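Local coordinates for protein Dye type peroxidase A (Streptomyces lividans 1326, PDB 6GZW) that probably catalyses the peroxide-dependent oxidation of dyes and similar substrates at a ferric haem, as a dye-decolourising peroxidase, at residues 162-165 with 166-170; 276-279 with 280-284; 147-150 with 151-155; 101-104 with 105-108. One frame throughout, in Å; residues are numbered along the deposited sequence.

Contact 1 of 4, residues 162-165 with 166-170; sequences FNRS and PGATA
Pro166 follows Ser165 as the second residue of a type II beta turn that runs on to Ala168. Gly167 takes the third place with phi at 85°, a value glycine reaches without strain. Ala168 closes the turn through a weak hydrogen bond, its N 3.3 Å from Ser165 O, while its CB rests 3.9 Å from CG of Arg164. That arginine has CG anti to its backbone N (chi1 176°), runs out straight past Ala168 and bends at chi3 (-65°), which brings the guanidinium against Thr169. There CG2 of Thr169 sits 3.5 Å above the guanidinium plane, offset toward the rim, the two side chains crossing at about a right angle. One water accepts from Arg164 NH1 and donates to Thr169 OG1, which also bonds His171 O; another donates to Ser165 O and accepts from Thr169 N. Arg164 NH2 makes a salt bridge to Asp76 of the second subunit. Were Arg164 an alanine, that aspartate would probably be left without its mate and Thr169 CG2 without the flat group beneath it. Methyl over one face, water on NH1 and carboxylate on NH2 probably fix the guanidinium's orientation from both chains.

Contact 2 of 4, residues 276-279 with 280-284; sequences GELV and VPINA
Leu278 and Ile282 meet through methyl groups, CD1 of the one lying 3.9 Å from CD1 of the other, and their side chains cross obliquely. Leu278 reaches there with CG anti to its own carbonyl carbon (chi1 -71°), and Ile282 answers with CG1 anti to its backbone N and a bend at chi2 (69°) that brings CD1 round to the leucine. Closer to the main chain, CB of Leu278 lies 3.5 Å from Val280 O. On the proline, CD touches Val279 O at 3.4 Å, so the ring packs against the peptide that precedes Val280. All of this is van der Waals contact; no hydrogen bond spans the two segments.

The chain here is the tail of the long irregular connection between helices 238-245 and 285-288, in the C-terminal of the two Dyp-type peroxidase family regions. It ends in a type I beta turn from Pro281 to Ala284, closed by Ala284 N to Pro281 O at 3.1 Å, and Ala284 is the N-cap residue of helix 285-288.

Farther out, Arg287 from that helix reaches back and hydrogen-bonds two successive carbonyls, NH2 to Val280 O and NE to Pro281 O, holding the bend from the helix side. Val279 is paired through its backbone with Lys271 and packs on Leu255, whereas Leu278 lies on Thr272. The buried Val280 turns its side chain onto Met267, and that side chain is about 10 Å from the haem.

Contact 3 of 4, residues 147-150 with 151-155; sequences RDAG and AAARV
Ala149 and Ala153 meet across the turn that takes helix 135-149 into strand 153-162, the last helix-to-strand step of a ferredoxin-like beta-alpha-beta-beta-alpha-beta unit. Their methyls are 4.2 Å apart, CB to CB, and the two bonds that carry them stand nearly at right angles, so the groups meet at a corner. Both methyls pack on Phe35 of the neighbouring strand 29-37, which puts this corner on the helix-covered side of the sheet. The CB of Ala149 also lies 3.8 Å from the carbonyl O of Ala153.

Between the two alanines the chain reverses at Gly150, the first residue to leave helical angles, with phi 47° and psi -134°. A CB at this position would clash with Ala151 N. Ala151 carries its methyl away from the helix end, whereas Ala152 keeps its CB 3.4 Å from Ala149 O and rests on Arg52 of helix 43-61. At the margins of the corner, Arg147 makes a salt bridge to Glu235 of the second subunit, and Arg154 NH2 hydrogen-bonds Ala312 O of the second subunit.

Ala149 O is shared by two donors from the turn. Ala153 N reaches Ala149 O in a weak bond of 3.4 Å; Ala152 N approaches the same oxygen in the carbonyl plane at 2.9 Å, though its N-H is bent to 136°.

Contact 4 of 4, residues 101-104 with 105-108; sequences QRPV and ALDP
Pro103 and Leu106 lie side by side and point the same way, with CD of the proline 3.8 Å from CD1 of the leucine. The leucine's CG is anti to its carbonyl carbon (chi1 -65°), which brings the branched end alongside the ring. Phe93 of helix 90-95 and Tyr220 of strand 219-228 touch both residues, and Leu106 goes on to Leu357 and Ala359 of strand 350-360. On the more exposed flank, CG1 of Val104 touches OD2 of Asp107 at 3.6 Å.

Two direct hydrogen bonds span the turn, both from backbone N to a carbonyl three residues back. Leu106 N is 3.1 Å from Pro103 O, and Asp107 N is 2.9 Å from Val104 O with a fairly straight N-H (163°).

Water carries the rest. One molecule, in the guanidinium plane at its edge, accepts from Arg102 NE and donates to Pro103 O and to Asp107 OD1, the last at 2.6 Å. A second accepts from Arg102 NH2 and also donates to Asp107 OD1. The charges stay apart, NH2 of Arg102 being 4.6 Å from OD1 of Asp107, and they are coupled through solvent. With an alanine at Asp107, both waters would probably lose their carboxylate acceptor and Arg102 would be freer to turn.

Successive three-residue bonds of this kind are the mark of a short 3-10 turn, set here in the connection between helix 90-95 and strand 126-132.

How the contacts relate
All four are local stretches of chain, separate in space and met along the sequence in the order contact 4, contact 3, contact 1, contact 2. Contacts 3 and 1 sit at the two ends of strand 153-162, with nearest atoms about 17 Å apart, and both touch the second subunit; contacts 2 and 4 touch no other chain of the assembly. Contact 4 is nearer to contact 3, about 24 Å between centres, and lies across the chain's centre from contact 1. The haem lies about 10 Å from the Val280 side chain of contact 2 and about 12 Å from that of Arg164 in contact 1, although these two contacts are 33 Å apart, centre to centre.

Contact 1 of 4, residues 162-165 with 166-170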
loop_
_atom_site.group_PDB
_atom_site.type_symbol
_atom_site.label_atom_id
_atom_site.label_comp_id
_atom_site.label_asym_id
_atom_site.label_seq_id
_atom_site.Cartn_x
_atom_site.Cartn_y
_atom_site.Cartn_z
ATOM N N PHE A 162 0.398 -4.429 -3.756
ATOM C CA PHE A 162 0.530 -3.296 -4.619
ATOM C C PHE A 162 1.226 -3.676 -5.928
ATOM O O PHE A 162 1.941 -4.698 -6.030
ATOM C CB PHE A 162 1.273 -2.151 -3.943
ATOM C CG PHE A 162 2.624 -2.535 -3.408
ATOM C CD1 PHE A 162 3.732 -2.527 -4.230
ATOM C CD2 PHE A 162 2.782 -2.946 -2.070
ATOM C CE1 PHE A 162 4.971 -2.883 -3.754
ATOM C CE2 PHE A 162 4.042 -3.304 -1.582
ATOM C CZ PHE A 162 5.134 -3.293 -2.442
ATOM N N ASN A 163 1.020 -2.801 -6.909
ATOM C CA ASN A 163 1.699 -2.887 -8.202
ATOM C C ASN A 163 1.987 -1.464 -8.680
ATOM O O ASN A 163 1.627 -0.451 -8.027
ATOM C CB ASN A 163 0.820 -3.610 -9.242
ATOM C CG ASN A 163 0.751 -5.110 -9.058
ATOM O OD1 ASN A 163 1.780 -5.790 -9.015
ATOM N ND2 ASN A 163 -0.475 -5.644 -8.954
ATOM N N ARG A 164 2.638 -1.382 -9.829
ATOM C CA ARG A 164 2.797 -0.134 -10.533
ATOM C C ARG A 164 1.459 0.613 -10.729
ATOM O O ARG A 164 0.426 -0.007 -10.999
ATOM C CB ARG A 164 3.438 -0.429 -11.906
ATOM C CG ARG A 164 3.569 0.779 -12.803
ATOM C CD ARG A 164 4.244 0.387 -14.104
ATOM N NE ARG A 164 5.625 -0.041 -13.908
ATOM C CZ ARG A 164 6.326 -0.770 -14.765
ATOM N NH1 ARG A 164 5.787 -1.117 -15.924
ATOM N NH2 ARG A 164 7.572 -1.141 -14.465
ATOM N N SER A 165 1.475 1.938 -10.518
ATOM C CA SER A 165 0.335 2.845 -10.841
ATOM C C SER A 165 0.214 3.070 -12.356
ATOM O O SER A 165 1.221 3.098 -13.088
ATOM C CB SER A 165 0.484 4.218 -10.140
ATOM O OG SER A 165 -0.577 5.155 -10.372
ATOM N N PRO A 166 -1.015 3.262 -12.837
ATOM C CA PRO A 166 -1.187 3.842 -14.181
ATOM C C PRO A 166 -0.443 5.158 -14.292
ATOM O O PRO A 166 -0.407 5.921 -13.324
ATOM C CB PRO A 166 -2.708 4.077 -14.250
ATOM C CG PRO A 166 -3.276 3.031 -13.352
ATOM C CD PRO A 166 -2.323 3.101 -12.180
ATOM N N GLY A 167 0.221 5.393 -15.425
ATOM C CA GLY A 167 0.950 6.645 -15.660
ATOM C C GLY A 167 2.370 6.726 -15.117
ATOM O O GLY A 167 3.068 7.692 -15.380
ATOM N N ALA A 168 2.793 5.717 -14.348
ATOM C CA ALA A 168 4.165 5.694 -13.818
ATOM C C ALA A 168 5.219 5.607 -14.937
ATOM O O ALA A 168 6.289 6.188 -14.808
ATOM C CB ALA A 168 4.334 4.556 -12.842
ATOM N N THR A 169 4.902 4.863 -15.997
ATOM C CA THR A 169 5.771 4.784 -17.188
ATOM C C THR A 169 5.263 5.705 -18.308
ATOM O O THR A 169 4.068 6.029 -18.371
ATOM C CB THR A 169 5.856 3.341 -17.700
ATOM O OG1 THR A 169 4.557 2.876 -18.051
ATOM C CG2 THR A 169 6.445 2.441 -16.624
ATOM N N ALA A 170 6.177 6.094 -19.197
ATOM C CA ALA A 170 5.850 7.035 -20.282
ATOM C C ALA A 170 4.888 6.433 -21.308
ATOM O O ALA A 170 4.200 7.169 -22.023
ATOM C CB ALA A 170 7.120 7.554 -20.948
HETATM O O HOH W 1 3.446 0.447 -17.425
HETATM O O HOH W 2 2.399 2.837 -15.581
#

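Contact 2 of 4, residues 276-279 with 280-284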
loop_
_atom_site.group_PDB
_atom_site.type_symbol
_atom_site.label_atom_id
_atom_site.label_comp_id
_atom_site.label_asym_id
_atom_site.label_seq_id
_atom_site.Cartn_x
_atom_site.Cartn_y
_atom_site.Cartn_z
ATOM N N GLY A 276 29.820 -24.705 -25.600
ATOM C CA GLY A 276 28.785 -25.736 -25.642
ATOM C C GLY A 276 27.756 -25.736 -24.516
ATOM O O GLY A 276 26.924 -26.645 -24.448
ATOM N N GLU A 277 27.792 -24.719 -23.651
ATOM C CA GLU A 277 26.856 -24.625 -22.519
ATOM C C GLU A 277 25.594 -23.876 -22.950
ATOM O O GLU A 277 25.672 -22.914 -23.724
ATOM C CB GLU A 277 27.513 -23.888 -21.349
ATOM C CG GLU A 277 28.751 -24.569 -20.744
ATOM C CD GLU A 277 28.481 -25.799 -19.845
ATOM O OE1 GLU A 277 27.329 -26.078 -19.415
ATOM O OE2 GLU A 277 29.462 -26.516 -19.545
ATOM N N LEU A 278 24.445 -24.285 -22.419
ATOM C CA LEU A 278 23.173 -23.619 -22.744
ATOM C C LEU A 278 23.164 -22.130 -22.359
ATOM O O LEU A 278 23.589 -21.760 -21.274
ATOM C CB LEU A 278 22.004 -24.342 -22.079
ATOM C CG LEU A 278 21.663 -25.717 -22.670
ATOM C CD1 LEU A 278 20.730 -26.470 -21.731
ATOM C CD2 LEU A 278 21.045 -25.565 -24.063
ATOM N N VAL A 279 22.693 -21.280 -23.278
ATOM C CA VAL A 279 22.621 -19.831 -23.015
ATOM C C VAL A 279 21.497 -19.540 -21.997
ATOM O O VAL A 279 21.690 -18.732 -21.084
ATOM C CB VAL A 279 22.440 -19.016 -24.315
ATOM C CG1 VAL A 279 22.262 -17.534 -24.025
ATOM C CG2 VAL A 279 23.651 -19.207 -25.241
ATOM N N VAL A 280 20.348 -20.206 -22.150
ATOM C CA VAL A 280 19.288 -20.155 -21.124
ATOM C C VAL A 280 19.523 -21.363 -20.234
ATOM O O VAL A 280 19.355 -22.495 -20.695
ATOM C CB VAL A 280 17.886 -20.220 -21.729
ATOM C CG1 VAL A 280 16.843 -20.274 -20.627
ATOM C CG2 VAL A 280 17.629 -19.017 -22.613
ATOM N N PRO A 281 19.952 -21.169 -18.973
ATOM C CA PRO A 281 20.325 -22.342 -18.183
ATOM C C PRO A 281 19.249 -23.417 -18.064
ATOM O O PRO A 281 18.059 -23.125 -18.167
ATOM C CB PRO A 281 20.690 -21.763 -16.820
ATOM C CG PRO A 281 21.146 -20.379 -17.135
ATOM C CD PRO A 281 20.277 -19.919 -18.268
ATOM N N ILE A 282 19.689 -24.660 -17.882
ATOM C CA ILE A 282 18.794 -25.823 -17.775
ATOM C C ILE A 282 17.770 -25.726 -16.648
ATOM O O ILE A 282 16.698 -26.313 -16.730
ATOM C CB ILE A 282 19.624 -27.140 -17.630
ATOM C CG1 ILE A 282 18.771 -28.385 -17.921
ATOM C CG2 ILE A 282 20.291 -27.253 -16.254
ATOM C CD1 ILE A 282 18.365 -28.515 -19.358
ATOM N N ASN A 283 18.135 -25.014 -15.578
ATOM C CA ASN A 283 17.259 -24.836 -14.412
ATOM C C ASN A 283 16.724 -23.408 -14.319
ATOM O O ASN A 283 16.255 -23.022 -13.244
ATOM C CB ASN A 283 17.985 -25.210 -13.114
ATOM C CG ASN A 283 19.227 -24.346 -12.844
ATOM O OD1 ASN A 283 19.686 -23.593 -13.705
ATOM N ND2 ASN A 283 19.758 -24.440 -11.620
ATOM N N ALA A 284 16.778 -22.634 -15.410
ATOM C CA ALA A 284 16.265 -21.252 -15.393
ATOM C C ALA A 284 14.753 -21.269 -15.231
ATOM O O ALA A 284 14.058 -22.002 -15.906
ATOM C CB ALA A 284 16.630 -20.517 -16.662
#

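Contact 3 of 4, residues 147-150 with 151-155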
loop_
_atom_site.group_PDB
_atom_site.type_symbol
_atom_site.label_atom_id
_atom_site.label_comp_id
_atom_site.label_asym_id
_atom_site.label_seq_id
_atom_site.Cartn_x
_atom_site.Cartn_y
_atom_site.Cartn_z
ATOM N N ARG A 147 -17.352 -5.977 6.525
ATOM C CA ARG A 147 -18.522 -5.644 7.336
ATOM C C ARG A 147 -19.808 -6.360 6.901
ATOM O O ARG A 147 -20.691 -6.612 7.745
ATOM C CB ARG A 147 -18.724 -4.129 7.362
ATOM C CG ARG A 147 -17.655 -3.395 8.133
ATOM C CD ARG A 147 -17.925 -3.420 9.615
ATOM N NE ARG A 147 -18.946 -2.451 9.988
ATOM C CZ ARG A 147 -19.401 -2.286 11.227
ATOM N NH1 ARG A 147 -18.936 -3.042 12.226
ATOM N NH2 ARG A 147 -20.328 -1.360 11.482
ATOM N N ASP A 148 -19.932 -6.709 5.615
ATOM C CA ASP A 148 -21.036 -7.588 5.164
ATOM C C ASP A 148 -20.996 -8.978 5.782
ATOM O O ASP A 148 -22.051 -9.635 5.916
ATOM C CB ASP A 148 -21.013 -7.818 3.657
ATOM C CG ASP A 148 -21.584 -6.685 2.856
ATOM O OD1 ASP A 148 -22.280 -5.802 3.387
ATOM O OD2 ASP A 148 -21.344 -6.703 1.631
ATOM N N ALA A 149 -19.805 -9.463 6.121
ATOM C CA ALA A 149 -19.670 -10.791 6.759
ATOM C C ALA A 149 -20.471 -10.886 8.066
ATOM O O ALA A 149 -21.063 -11.915 8.348
ATOM C CB ALA A 149 -18.218 -11.151 6.984
ATOM N N GLY A 150 -20.520 -9.797 8.824
ATOM C CA GLY A 150 -21.312 -9.737 10.049
ATOM C C GLY A 150 -21.128 -10.935 10.962
ATOM O O GLY A 150 -20.002 -11.395 11.170
ATOM N N ALA A 151 -22.241 -11.474 11.446
ATOM C CA ALA A 151 -22.243 -12.682 12.288
ATOM C C ALA A 151 -22.025 -13.996 11.514
ATOM O O ALA A 151 -21.818 -15.046 12.135
ATOM C CB ALA A 151 -23.553 -12.748 13.094
ATOM N N ALA A 152 -22.069 -13.948 10.181
ATOM C CA ALA A 152 -21.964 -15.154 9.353
ATOM C C ALA A 152 -20.541 -15.682 9.193
ATOM O O ALA A 152 -20.368 -16.870 8.972
ATOM C CB ALA A 152 -22.578 -14.915 7.984
ATOM N N ALA A 153 -19.536 -14.814 9.265
ATOM C CA ALA A 153 -18.161 -15.246 9.031
ATOM C C ALA A 153 -17.180 -14.321 9.727
ATOM O O ALA A 153 -17.554 -13.197 10.082
ATOM C CB ALA A 153 -17.877 -15.298 7.543
ATOM N N ARG A 154 -15.987 -14.846 10.005
ATOM C CA ARG A 154 -14.895 -14.081 10.628
ATOM C C ARG A 154 -13.758 -14.015 9.614
ATOM O O ARG A 154 -13.610 -14.929 8.780
ATOM C CB ARG A 154 -14.387 -14.714 11.956
ATOM C CG ARG A 154 -13.710 -16.081 11.840
ATOM C CD ARG A 154 -13.164 -16.628 13.146
ATOM N NE ARG A 154 -12.139 -15.720 13.672
ATOM C CZ ARG A 154 -10.827 -15.746 13.400
ATOM N NH1 ARG A 154 -10.272 -16.670 12.618
ATOM N NH2 ARG A 154 -10.045 -14.803 13.922
ATOM N N VAL A 155 -12.966 -12.944 9.683
ATOM C CA VAL A 155 -11.728 -12.839 8.913
ATOM C C VAL A 155 -10.751 -13.866 9.441
ATOM O O VAL A 155 -10.369 -13.855 10.626
ATOM C CB VAL A 155 -11.125 -11.427 9.009
ATOM C CG1 VAL A 155 -9.755 -11.345 8.338
ATOM C CG2 VAL A 155 -12.077 -10.421 8.401
#

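Contact 4 of 4, residues 101-104 with 105-108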
loop_
_atom_site.group_PDB
_atom_site.type_symbol
_atom_site.label_atom_id
_atom_site.label_comp_id
_atom_site.label_asym_id
_atom_site.label_seq_id
_atom_site.Cartn_x
_atom_site.Cartn_y
_atom_site.Cartn_z
ATOM N N GLN A 101 -21.185 -31.522 -3.866
ATOM C CA GLN A 101 -20.856 -30.474 -4.856
ATOM C C GLN A 101 -19.388 -29.975 -4.822
ATOM O O GLN A 101 -19.020 -29.069 -5.594
ATOM C CB GLN A 101 -21.771 -29.268 -4.639
ATOM C CG GLN A 101 -23.256 -29.538 -4.793
ATOM C CD GLN A 101 -23.670 -29.939 -6.190
ATOM O OE1 GLN A 101 -22.934 -29.767 -7.177
ATOM N NE2 GLN A 101 -24.871 -30.496 -6.283
ATOM N N ARG A 102 -18.569 -30.555 -3.944
ATOM C CA ARG A 102 -17.173 -30.155 -3.806
ATOM C C ARG A 102 -16.406 -30.642 -5.030
ATOM O O ARG A 102 -16.364 -31.851 -5.259
ATOM C CB ARG A 102 -16.558 -30.772 -2.551
ATOM C CG ARG A 102 -15.190 -30.219 -2.206
ATOM C CD ARG A 102 -14.602 -30.913 -1.004
ATOM N NE ARG A 102 -14.125 -32.244 -1.386
ATOM C CZ ARG A 102 -14.712 -33.412 -1.096
ATOM N NH1 ARG A 102 -15.819 -33.493 -0.354
ATOM N NH2 ARG A 102 -14.156 -34.538 -1.546
ATOM N N PRO A 103 -15.797 -29.728 -5.819
ATOM C CA PRO A 103 -15.058 -30.212 -7.004
ATOM C C PRO A 103 -13.810 -30.991 -6.622
ATOM O O PRO A 103 -13.177 -30.674 -5.594
ATOM C CB PRO A 103 -14.701 -28.925 -7.756
ATOM C CG PRO A 103 -15.526 -27.814 -7.121
ATOM C CD PRO A 103 -15.750 -28.258 -5.710
ATOM N N VAL A 104 -13.461 -32.003 -7.432
ATOM C CA VAL A 104 -12.206 -32.767 -7.269
ATOM C C VAL A 104 -11.015 -31.793 -7.364
ATOM O O VAL A 104 -9.958 -32.006 -6.730
ATOM C CB VAL A 104 -12.056 -33.882 -8.348
ATOM C CG1 VAL A 104 -10.665 -34.510 -8.318
ATOM C CG2 VAL A 104 -13.108 -34.960 -8.150
ATOM N N ALA A 105 -11.197 -30.746 -8.159
ATOM C CA ALA A 105 -10.151 -29.717 -8.342
ATOM C C ALA A 105 -9.736 -29.026 -7.052
ATOM O O ALA A 105 -8.642 -28.464 -6.990
ATOM C CB ALA A 105 -10.581 -28.685 -9.351
ATOM N N LEU A 106 -10.586 -29.049 -6.030
ATOM C CA LEU A 106 -10.218 -28.502 -4.715
ATOM C C LEU A 106 -9.474 -29.449 -3.801
ATOM O O LEU A 106 -9.159 -29.065 -2.652
ATOM C CB LEU A 106 -11.437 -27.940 -3.968
ATOM C CG LEU A 106 -12.132 -26.731 -4.581
ATOM C CD1 LEU A 106 -13.243 -26.307 -3.649
ATOM C CD2 LEU A 106 -11.175 -25.557 -4.823
ATOM N N ASP A 107 -9.155 -30.663 -4.264
ATOM C CA ASP A 107 -8.365 -31.573 -3.444
ATOM C C ASP A 107 -7.071 -30.870 -2.995
ATOM O O ASP A 107 -6.512 -30.079 -3.767
ATOM C CB ASP A 107 -7.988 -32.859 -4.189
ATOM C CG ASP A 107 -9.155 -33.819 -4.372
ATOM O OD1 ASP A 107 -10.247 -33.605 -3.807
ATOM O OD2 ASP A 107 -8.945 -34.800 -5.119
ATOM N N PRO A 108 -6.627 -31.128 -1.756
ATOM C CA PRO A 108 -5.500 -30.342 -1.215
ATOM C C PRO A 108 -4.258 -30.370 -2.098
ATOM O O PRO A 108 -3.928 -31.401 -2.681
ATOM C CB PRO A 108 -5.207 -31.000 0.139
ATOM C CG PRO A 108 -6.036 -32.250 0.183
ATOM C CD PRO A 108 -7.186 -32.028 -0.741
HETATM O O HOH W 3 -11.989 -31.822 -3.236
HETATM O O HOH W 4 -12.522 -34.830 -4.022
#